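Putative translational inhibitor protein (PDB 5V4D) is of unknown function but belongs to the Rid (YjgF-like) family, in which characterised members hydrolyse reactive enamines and imines. Local coordinates at residues Q34-P39 with R54-N59; K73-T78 with E123-V128; I79-I84 with A118-E123. All coordinates share one frame; numbering follows the deposited sequence.

Contact 1 of 3, residues Q34-P39 with R54-N59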
loop_
_atom_site.group_PDB
_atom_site.type_symbol
_atom_site.label_atom_id
_atom_site.label_comp_id
_atom_site.label_asym_id
_atom_site.label_seq_id
_atom_site.Cartn_x
_atom_site.Cartn_y
_atom_site.Cartn_z
ATOM N N GLN A 34 9.448 -1.742 -7.479
ATOM C CA GLN A 34 10.685 -1.711 -8.242
ATOM C C GLN A 34 11.652 -0.746 -7.596
ATOM O O GLN A 34 11.280 0.400 -7.289
ATOM C CB GLN A 34 10.460 -1.283 -9.691
ATOM C CG GLN A 34 9.944 -2.449 -10.545
ATOM C CD GLN A 34 10.972 -3.562 -10.613
ATOM O OE1 GLN A 34 12.195 -3.326 -10.581
ATOM N NE2 GLN A 34 10.491 -4.782 -10.642
ATOM N N ILE A 35 12.891 -1.211 -7.426
ATOM C CA ILE A 35 13.983 -0.355 -6.972
ATOM C C ILE A 35 14.953 -0.136 -8.135
ATOM O O ILE A 35 14.850 -0.791 -9.185
ATOM C CB ILE A 35 14.689 -0.926 -5.721
ATOM C CG1 ILE A 35 15.111 -2.363 -5.925
ATOM C CG2 ILE A 35 13.818 -0.783 -4.468
ATOM C CD1 ILE A 35 16.221 -2.790 -4.866
ATOM N N PRO A 36 15.896 0.805 -8.004
ATOM C CA PRO A 36 16.708 1.257 -9.145
ATOM C C PRO A 36 17.900 0.342 -9.412
ATOM O O PRO A 36 19.042 0.803 -9.521
ATOM C CB PRO A 36 17.191 2.648 -8.718
ATOM C CG PRO A 36 16.507 2.964 -7.467
ATOM C CD PRO A 36 15.995 1.736 -6.860
ATOM N N ILE A 37 17.612 -0.958 -9.586
ATOM C CA ILE A 37 18.611 -1.943 -9.980
ATOM C C ILE A 37 18.686 -1.970 -11.499
ATOM O O ILE A 37 17.650 -2.011 -12.178
ATOM C CB ILE A 37 18.262 -3.341 -9.436
ATOM C CG1 ILE A 37 18.345 -3.377 -7.919
ATOM C CG2 ILE A 37 19.195 -4.427 -10.091
ATOM C CD1 ILE A 37 19.711 -3.135 -7.424
ATOM N N ASN A 38 19.907 -1.928 -12.033
ATOM C CA ASN A 38 20.110 -2.179 -13.475
ATOM C C ASN A 38 19.931 -3.672 -13.725
ATOM O O ASN A 38 20.750 -4.468 -13.240
ATOM C CB ASN A 38 21.516 -1.691 -13.870
ATOM C CG ASN A 38 21.904 -2.040 -15.312
ATOM O OD1 ASN A 38 21.176 -2.761 -16.003
ATOM N ND2 ASN A 38 23.057 -1.526 -15.766
ATOM N N PRO A 39 18.912 -4.106 -14.458
ATOM C CA PRO A 39 18.687 -5.556 -14.582
ATOM C C PRO A 39 19.814 -6.297 -15.271
ATOM O O PRO A 39 19.952 -7.510 -15.064
ATOM C CB PRO A 39 17.380 -5.638 -15.380
ATOM C CG PRO A 39 17.321 -4.362 -16.165
ATOM C CD PRO A 39 17.955 -3.312 -15.259
ATOM N N ARG A 54 14.568 7.159 -13.163
ATOM C CA ARG A 54 14.546 6.658 -14.532
ATOM C C ARG A 54 14.680 5.145 -14.558
ATOM O O ARG A 54 13.923 4.466 -15.274
ATOM C CB ARG A 54 15.664 7.292 -15.355
ATOM C CG ARG A 54 15.484 8.755 -15.583
ATOM C CD ARG A 54 16.563 9.275 -16.524
ATOM N NE ARG A 54 16.455 10.728 -16.601
ATOM C CZ ARG A 54 15.507 11.393 -17.271
ATOM N NH1 ARG A 54 14.569 10.758 -17.952
ATOM N NH2 ARG A 54 15.484 12.717 -17.243
ATOM N N GLN A 55 15.599 4.602 -13.743
ATOM C CA GLN A 55 15.798 3.149 -13.718
ATOM C C GLN A 55 14.533 2.439 -13.234
ATOM O O GLN A 55 14.131 1.423 -13.809
ATOM C CB GLN A 55 17.015 2.790 -12.852
ATOM C CG GLN A 55 17.302 1.321 -12.933
ATOM C CD GLN A 55 17.838 0.948 -14.300
ATOM O OE1 GLN A 55 18.826 1.532 -14.744
ATOM N NE2 GLN A 55 17.139 0.081 -15.012
ATOM N N VAL A 56 13.882 2.981 -12.186
ATOM C CA VAL A 56 12.701 2.336 -11.635
ATOM C C VAL A 56 11.595 2.296 -12.672
ATOM O O VAL A 56 10.913 1.279 -12.837
ATOM C CB VAL A 56 12.258 3.079 -10.370
ATOM C CG1 VAL A 56 10.806 2.744 -9.986
ATOM C CG2 VAL A 56 13.248 2.788 -9.236
ATOM N N LEU A 57 11.397 3.407 -13.382
ATOM C CA LEU A 57 10.308 3.456 -14.362
ATOM C C LEU A 57 10.593 2.524 -15.529
ATOM O O LEU A 57 9.667 1.926 -16.082
ATOM C CB LEU A 57 10.094 4.905 -14.830
ATOM C CG LEU A 57 9.621 5.759 -13.669
ATOM C CD1 LEU A 57 9.684 7.216 -14.132
ATOM C CD2 LEU A 57 8.228 5.380 -13.221
ATOM N N LYS A 58 11.863 2.406 -15.951
ATOM C CA LYS A 58 12.194 1.441 -17.008
ATOM C C LYS A 58 11.961 0.010 -16.545
ATOM O O LYS A 58 11.519 -0.842 -17.342
ATOM C CB LYS A 58 13.657 1.614 -17.466
ATOM C CG LYS A 58 13.916 2.875 -18.319
ATOM C CD LYS A 58 13.156 2.852 -19.651
ATOM C CE LYS A 58 13.570 1.688 -20.552
ATOM N NZ LYS A 58 12.869 1.679 -21.919
ATOM N N ASN A 59 12.272 -0.283 -15.274
ATOM C CA ASN A 59 12.035 -1.626 -14.745
ATOM C C ASN A 59 10.546 -1.940 -14.710
ATOM O O ASN A 59 10.126 -3.040 -15.092
ATOM C CB ASN A 59 12.642 -1.756 -13.330
ATOM C CG ASN A 59 14.158 -1.700 -13.340
ATOM O OD1 ASN A 59 14.770 -1.804 -14.392
ATOM N ND2 ASN A 59 14.767 -1.561 -12.160
#

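Contact 2 of 3, residues K73-T78 with E123-V128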
loop_
_atom_site.group_PDB
_atom_site.type_symbol
_atom_site.label_atom_id
_atom_site.label_comp_id
_atom_site.label_asym_id
_atom_site.label_seq_id
_atom_site.Cartn_x
_atom_site.Cartn_y
_atom_site.Cartn_z
ATOM N N LYS A 73 -2.424 1.518 -18.734
ATOM C CA LYS A 73 -3.354 0.727 -17.931
ATOM C C LYS A 73 -3.069 0.771 -16.430
ATOM O O LYS A 73 -3.824 0.151 -15.662
ATOM C CB LYS A 73 -3.328 -0.744 -18.366
ATOM C CG LYS A 73 -3.734 -0.963 -19.819
ATOM C CD LYS A 73 -5.052 -0.317 -20.096
ATOM C CE LYS A 73 -5.461 -0.585 -21.542
ATOM N NZ LYS A 73 -5.604 -2.056 -21.782
ATOM N N ILE A 74 -2.046 1.505 -15.982
ATOM C CA ILE A 74 -1.756 1.580 -14.552
ATOM C C ILE A 74 -2.855 2.374 -13.875
ATOM O O ILE A 74 -3.235 3.455 -14.334
ATOM C CB ILE A 74 -0.365 2.177 -14.299
ATOM C CG1 ILE A 74 0.681 1.148 -14.769
ATOM C CG2 ILE A 74 -0.160 2.479 -12.765
ATOM C CD1 ILE A 74 2.158 1.681 -14.704
ATOM N N VAL A 75 -3.386 1.808 -12.796
ATOM C CA VAL A 75 -4.515 2.358 -12.078
ATOM C C VAL A 75 -4.068 3.147 -10.855
ATOM O O VAL A 75 -4.630 4.198 -10.548
ATOM C CB VAL A 75 -5.437 1.173 -11.697
ATOM C CG1 VAL A 75 -6.400 1.547 -10.674
ATOM C CG2 VAL A 75 -6.186 0.682 -12.960
ATOM N N LYS A 76 -3.053 2.659 -10.145
ATOM C CA LYS A 76 -2.670 3.196 -8.845
ATOM C C LYS A 76 -1.205 2.860 -8.608
ATOM O O LYS A 76 -0.769 1.761 -8.962
ATOM C CB LYS A 76 -3.555 2.578 -7.741
ATOM C CG LYS A 76 -3.076 2.788 -6.271
ATOM C CD LYS A 76 -3.184 4.267 -5.885
ATOM C CE LYS A 76 -3.022 4.506 -4.328
ATOM N NZ LYS A 76 -1.726 3.907 -3.889
ATOM N N THR A 77 -0.445 3.820 -8.067
ATOM C CA THR A 77 0.947 3.611 -7.708
ATOM C C THR A 77 1.168 4.110 -6.283
ATOM O O THR A 77 0.384 4.921 -5.768
ATOM C CB THR A 77 1.937 4.348 -8.636
ATOM O OG1 THR A 77 1.851 5.766 -8.385
ATOM C CG2 THR A 77 1.620 4.107 -10.096
ATOM N N THR A 78 2.234 3.626 -5.650
ATOM C CA THR A 78 2.738 4.207 -4.405
ATOM C C THR A 78 4.211 4.510 -4.600
ATOM O O THR A 78 4.966 3.659 -5.092
ATOM C CB THR A 78 2.553 3.246 -3.216
ATOM O OG1 THR A 78 1.161 2.965 -3.089
ATOM C CG2 THR A 78 3.072 3.831 -1.915
ATOM N N GLU A 123 5.719 1.122 -6.581
ATOM C CA GLU A 123 4.842 -0.032 -6.706
ATOM C C GLU A 123 3.636 0.358 -7.545
ATOM O O GLU A 123 3.089 1.452 -7.365
ATOM C CB GLU A 123 4.415 -0.442 -5.295
ATOM C CG GLU A 123 3.406 -1.498 -5.174
ATOM C CD GLU A 123 3.046 -1.628 -3.680
ATOM O OE1 GLU A 123 3.816 -2.260 -2.983
ATOM O OE2 GLU A 123 2.067 -1.008 -3.210
ATOM N N VAL A 124 3.221 -0.514 -8.474
ATOM C CA VAL A 124 2.088 -0.224 -9.340
ATOM C C VAL A 124 1.121 -1.395 -9.410
ATOM O O VAL A 124 1.483 -2.563 -9.187
ATOM C CB VAL A 124 2.519 0.153 -10.782
ATOM C CG1 VAL A 124 3.700 1.108 -10.772
ATOM C CG2 VAL A 124 2.868 -1.089 -11.627
ATOM N N ILE A 125 -0.144 -1.072 -9.670
ATOM C CA ILE A 125 -1.107 -2.061 -10.134
ATOM C C ILE A 125 -1.658 -1.573 -11.458
ATOM O O ILE A 125 -1.787 -0.369 -11.702
ATOM C CB ILE A 125 -2.260 -2.359 -9.158
ATOM C CG1 ILE A 125 -3.039 -1.087 -8.835
ATOM C CG2 ILE A 125 -1.729 -3.087 -7.917
ATOM C CD1 ILE A 125 -4.442 -1.387 -8.288
ATOM N N ALA A 126 -1.965 -2.527 -12.332
ATOM C CA ALA A 126 -2.421 -2.197 -13.670
ATOM C C ALA A 126 -3.585 -3.087 -14.059
ATOM O O ALA A 126 -3.704 -4.215 -13.600
ATOM C CB ALA A 126 -1.317 -2.354 -14.719
ATOM N N GLY A 127 -4.342 -2.657 -15.063
ATOM C CA GLY A 127 -5.172 -3.604 -15.793
ATOM C C GLY A 127 -4.347 -4.467 -16.733
ATOM O O GLY A 127 -3.343 -4.032 -17.294
ATOM N N VAL A 128 -4.772 -5.718 -16.900
ATOM C CA VAL A 128 -4.080 -6.618 -17.814
ATOM C C VAL A 128 -4.433 -6.271 -19.249
ATOM O O VAL A 128 -3.885 -6.852 -20.183
ATOM C CB VAL A 128 -4.408 -8.094 -17.538
ATOM C CG1 VAL A 128 -3.855 -8.518 -16.181
ATOM C CG2 VAL A 128 -5.897 -8.325 -17.637
HETATM O O HOH W 1 0.338 0.736 -4.855
#

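Contact 3 of 3, residues I79-I84 with A118-E123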
loop_
_atom_site.group_PDB
_atom_site.type_symbol
_atom_site.label_atom_id
_atom_site.label_comp_id
_atom_site.label_asym_id
_atom_site.label_seq_id
_atom_site.Cartn_x
_atom_site.Cartn_y
_atom_site.Cartn_z
ATOM N N ILE A 79 4.605 5.720 -4.255
ATOM C CA ILE A 79 6.006 6.116 -4.271
ATOM C C ILE A 79 6.523 6.121 -2.836
ATOM O O ILE A 79 6.047 6.906 -2.003
ATOM C CB ILE A 79 6.161 7.501 -4.917
ATOM C CG1 ILE A 79 5.671 7.455 -6.366
ATOM C CG2 ILE A 79 7.654 7.976 -4.854
ATOM C CD1 ILE A 79 5.720 8.850 -7.059
ATOM N N PHE A 80 7.549 5.306 -2.592
ATOM C CA PHE A 80 8.283 5.281 -1.315
ATOM C C PHE A 80 9.599 5.988 -1.575
ATOM O O PHE A 80 10.374 5.570 -2.446
ATOM C CB PHE A 80 8.522 3.844 -0.835
ATOM C CG PHE A 80 7.260 3.009 -0.676
ATOM C CD1 PHE A 80 6.413 3.164 0.406
ATOM C CD2 PHE A 80 6.991 2.016 -1.579
ATOM C CE1 PHE A 80 5.287 2.316 0.566
ATOM C CE2 PHE A 80 5.856 1.195 -1.406
ATOM C CZ PHE A 80 5.045 1.354 -0.369
ATOM N N ILE A 81 9.837 7.110 -0.888
ATOM C CA ILE A 81 11.087 7.831 -1.082
ATOM C C ILE A 81 11.746 8.050 0.267
ATOM O O ILE A 81 11.077 8.211 1.287
ATOM C CB ILE A 81 10.912 9.180 -1.821
ATOM C CG1 ILE A 81 9.745 9.999 -1.276
ATOM C CG2 ILE A 81 10.762 8.941 -3.305
ATOM C CD1 ILE A 81 9.755 11.421 -1.808
ATOM N N THR A 82 13.077 8.073 0.262
ATOM C CA THR A 82 13.784 8.243 1.531
ATOM C C THR A 82 13.898 9.707 1.957
ATOM O O THR A 82 14.261 9.972 3.108
ATOM C CB THR A 82 15.185 7.619 1.494
ATOM O OG1 THR A 82 16.005 8.228 0.470
ATOM C CG2 THR A 82 15.123 6.095 1.306
ATOM N N ASN A 83 13.568 10.653 1.077
ATOM C CA ASN A 83 13.689 12.076 1.396
ATOM C C ASN A 83 12.551 12.764 0.659
ATOM O O ASN A 83 12.546 12.797 -0.580
ATOM C CB ASN A 83 15.039 12.622 0.951
ATOM C CG ASN A 83 15.222 14.101 1.294
ATOM O OD1 ASN A 83 14.302 14.804 1.657
ATOM N ND2 ASN A 83 16.459 14.568 1.169
ATOM N N ILE A 84 11.582 13.257 1.412
ATOM C CA ILE A 84 10.394 13.911 0.836
ATOM C C ILE A 84 10.789 15.087 -0.041
ATOM O O ILE A 84 10.054 15.445 -0.968
ATOM C CB ILE A 84 9.421 14.324 1.977
ATOM C CG1 ILE A 84 8.009 14.573 1.470
ATOM C CG2 ILE A 84 9.849 15.587 2.709
ATOM C CD1 ILE A 84 7.320 13.283 0.981
ATOM N N ALA A 118 18.403 2.067 -1.753
ATOM C CA ALA A 118 17.751 2.866 -2.807
ATOM C C ALA A 118 17.150 4.163 -2.256
ATOM O O ALA A 118 16.742 4.255 -1.087
ATOM C CB ALA A 118 16.637 2.066 -3.470
ATOM N N LEU A 119 17.044 5.168 -3.123
ATOM C CA LEU A 119 16.385 6.430 -2.752
ATOM C C LEU A 119 14.884 6.424 -3.011
ATOM O O LEU A 119 14.148 7.322 -2.522
ATOM C CB LEU A 119 16.970 7.608 -3.551
ATOM C CG LEU A 119 18.481 7.830 -3.358
ATOM C CD1 LEU A 119 18.966 8.911 -4.353
ATOM C CD2 LEU A 119 18.807 8.243 -1.916
ATOM N N VAL A 120 14.427 5.512 -3.861
ATOM C CA VAL A 120 13.039 5.519 -4.289
ATOM C C VAL A 120 12.673 4.091 -4.657
ATOM O O VAL A 120 13.499 3.348 -5.198
ATOM C CB VAL A 120 12.817 6.521 -5.453
ATOM C CG1 VAL A 120 13.741 6.246 -6.684
ATOM C CG2 VAL A 120 11.335 6.566 -5.875
ATOM N N GLU A 121 11.406 3.729 -4.402
ATOM C CA GLU A 121 10.807 2.455 -4.799
ATOM C C GLU A 121 9.397 2.745 -5.260
ATOM O O GLU A 121 8.680 3.478 -4.573
ATOM C CB GLU A 121 10.797 1.451 -3.629
ATOM C CG GLU A 121 10.255 0.080 -4.043
ATOM C CD GLU A 121 10.222 -0.914 -2.897
ATOM O OE1 GLU A 121 9.326 -1.787 -2.831
ATOM O OE2 GLU A 121 11.047 -0.754 -1.972
ATOM N N ILE A 122 8.998 2.239 -6.431
ATOM C CA ILE A 122 7.646 2.539 -6.913
ATOM C C ILE A 122 6.920 1.229 -7.160
ATOM O O ILE A 122 7.419 0.353 -7.883
ATOM C CB ILE A 122 7.665 3.403 -8.182
ATOM C CG1 ILE A 122 8.323 4.742 -7.831
ATOM C CG2 ILE A 122 6.226 3.672 -8.684
ATOM C CD1 ILE A 122 8.383 5.688 -9.052
ATOM N N GLU A 123 5.719 1.122 -6.581
ATOM C CA GLU A 123 4.842 -0.032 -6.706
ATOM C C GLU A 123 3.636 0.358 -7.545
ATOM O O GLU A 123 3.089 1.452 -7.365
ATOM C CB GLU A 123 4.415 -0.442 -5.295
ATOM C CG GLU A 123 3.406 -1.498 -5.174
ATOM C CD GLU A 123 3.046 -1.628 -3.680
ATOM O OE1 GLU A 123 3.816 -2.260 -2.983
ATOM O OE2 GLU A 123 2.067 -1.008 -3.210
HETATM O O HOH W 2 14.925 9.918 -1.623
#

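Contact 1 of 3, residues Q34-P39 with R54-N59
Asn59 of helix 49-66 reaches with its side-chain amide to Ile35 and Ile37, the ends of the inverse gamma turn centred on Pro36, in the loop that follows strand 28-31 of this YjgF-like alpha-beta fold. The example illustrates how one amide can pin an irregular loop to a helix.

Polar contacts come first. Asn59 ND2 donates to Ile37 O over 2.9 Å, a nearly straight bond (164°) that arrives in the carbonyl plane on a lone pair. Asn59 ND2 also makes a weak, more bent bond of 3.1 Å to Ile35 O, the carbonyl that takes a weak bond from Ile37 N inside the turn. The carbonyls of the residues before and after Pro36 thus converge on one nitrogen. Gln55, one helical turn earlier, secures the other end of the amide: Gln55 NE2 reaches Asn59 OD1 at 3.1 Å from above the carbonyl plane. With both ends bonded, the rotation of the Asn59 amide is fixed.

Van der Waals packing lies alongside. Val56 CG2 rests against the Pro36 ring, 3.7 Å from Pro36 CG, the two side chains pointing the same way. Val56 CG1, anti to its backbone N (chi1 162°), turns instead to Gln34. Pro39 and Gln55 meet tip to tip, Pro39 CD 3.5 Å from Gln55 NE2. The loop and Val56 both meet strand 120-127 at Ile122, to which Gln34 is hydrogen-bonded through the backbone.

A further contact joins two amides whose planes stand 81° apart: Gln34 crosses Asn59 at about a right angle, and Gln34 OE1 comes 3.2 Å from Asn59 CB.

Contact 2 of 3, residues K73-T78 with E123-V128
Lys73 meets Gly127 where the start of strand 74-81 meets the end of strand 120-127: Gly127 N, in one of its two modelled conformers, donates to Lys73 O over 2.9 Å. The next residue, Ile74, faces Ala126 as a non-hydrogen-bonded pair, Ile74 CG1 lying 4.0 Å from Ala126 CB. Ile74 CG2, anti to the backbone N (chi1 -70° measured to CG1), bends the other way to lie against Val124 CB, and Leu64 of helix 49-66 covers this side.

At Val75 the regular alternation breaks. Val75 N donates to Ile125 O at 2.9 Å, yet the next bond, Ile125 N to Lys76 O (3.0 Å), returns to the same residue across the gap. One extra residue is thereby accommodated, and Lys76 N is left buried with no partner in the model. The Lys76 chain leads off so that NZ bonds to Thr77 O; its salt-bridge partner lies in another chain, Glu123 of the second subunit.

Thr77 then pairs with Val124, Thr77 CG2 resting 3.7 Å from Val124 CG1. The hydroxyl of Thr77 is bonded instead to Tyr94 OH. Thr78 and Glu123 close the series with two backbone bonds. Their side chains lie side by side and share a water, 3.0 Å from Thr78 OG1 and donating to Glu123 OE2; Glu123 OE1 is gripped by Lys76 and Ser107 of the third subunit.

The whole is an antiparallel strand pair interrupted by a beta bulge at Val75-Lys76, one face packed on helices and the other set against neighbouring subunits of the trimer.

Contact 3 of 3, residues I79-I84 with A118-E123
Phe80 and Glu121 form the central hydrogen-bonded pair of an antiparallel strand contact, in which the end of strand 74-81 meets the start of strand 120-127 in the interior of the mixed sheet. Their backbones exchange two bonds: Phe80 N to Glu121 O, almost straight at 171°, and Glu121 N to Phe80 O, each 2.9 Å long. Non-hydrogen-bonded pairs flank them, Ile79 with Ile122 and Ile81 with Val120, and between these pairs Phe80 O is also approached by Val120 CA at 3.2 Å.

The two faces differ in character. On the isoleucine face Ile79 and Ile122 lie side by side with their CG1 atoms 4.1 Å apart, and Ile79 CG2 slants across to Val120 CG2. Tighter still is Ile81 CG2 against Val120 CG2 at 3.5 Å, in one of two modelled conformers of Ile81. Helices 49-66 and 87-98 cover this layer, through residues such as Val56 and Tyr94. The other face carries Phe80 and Glu121. The Phe80 ring packs on Val109 of its own chain and of the third subunit; at its edge, near the ring plane, lies Glu123 OE1, which is held by Ser107 and Lys76 of the third subunit. Glu121 stretches out beside Leu114 and Pro115.

Past the strands the pairing is prolonged by Thr82, whose N donates to Leu119 O over 3.1 Å. Thr82 CG2 comes 3.4 Å from Ala118 O, and Thr82 OG1, placed between backbone N and carbonyl carbon (chi1 60°), shares a water with Leu119 O.

Leu119 O thus accepts two donors, a backbone N-H and the water. The chemistry implies a join that is apolar under the helices, mixed where the third subunit packs, and bridged by a water at Thr82.

Contacts 2 and 3 are successive lengths of one strand pair, 74-81 with 120-127; they share Glu123, their centres about 16 Å apart. Contact 1 packs beside that pair: the centres of contacts 1 and 3 are about 12 Å apart, and Gln34 N probably bonds to Ile122 O at 2.9 Å, whereas the nearest atoms of contacts 1 and 2 are about 5 Å apart. Val56 of helix 49-66 touches Ile122 on the helix-covered sheet face. The other face looks to the trimer boundary, where Rid relatives have their active sites; the Glu121 side chain is about 5 Å from an acetic acid, probably from the crystallisation liquor, which may mark a pocket.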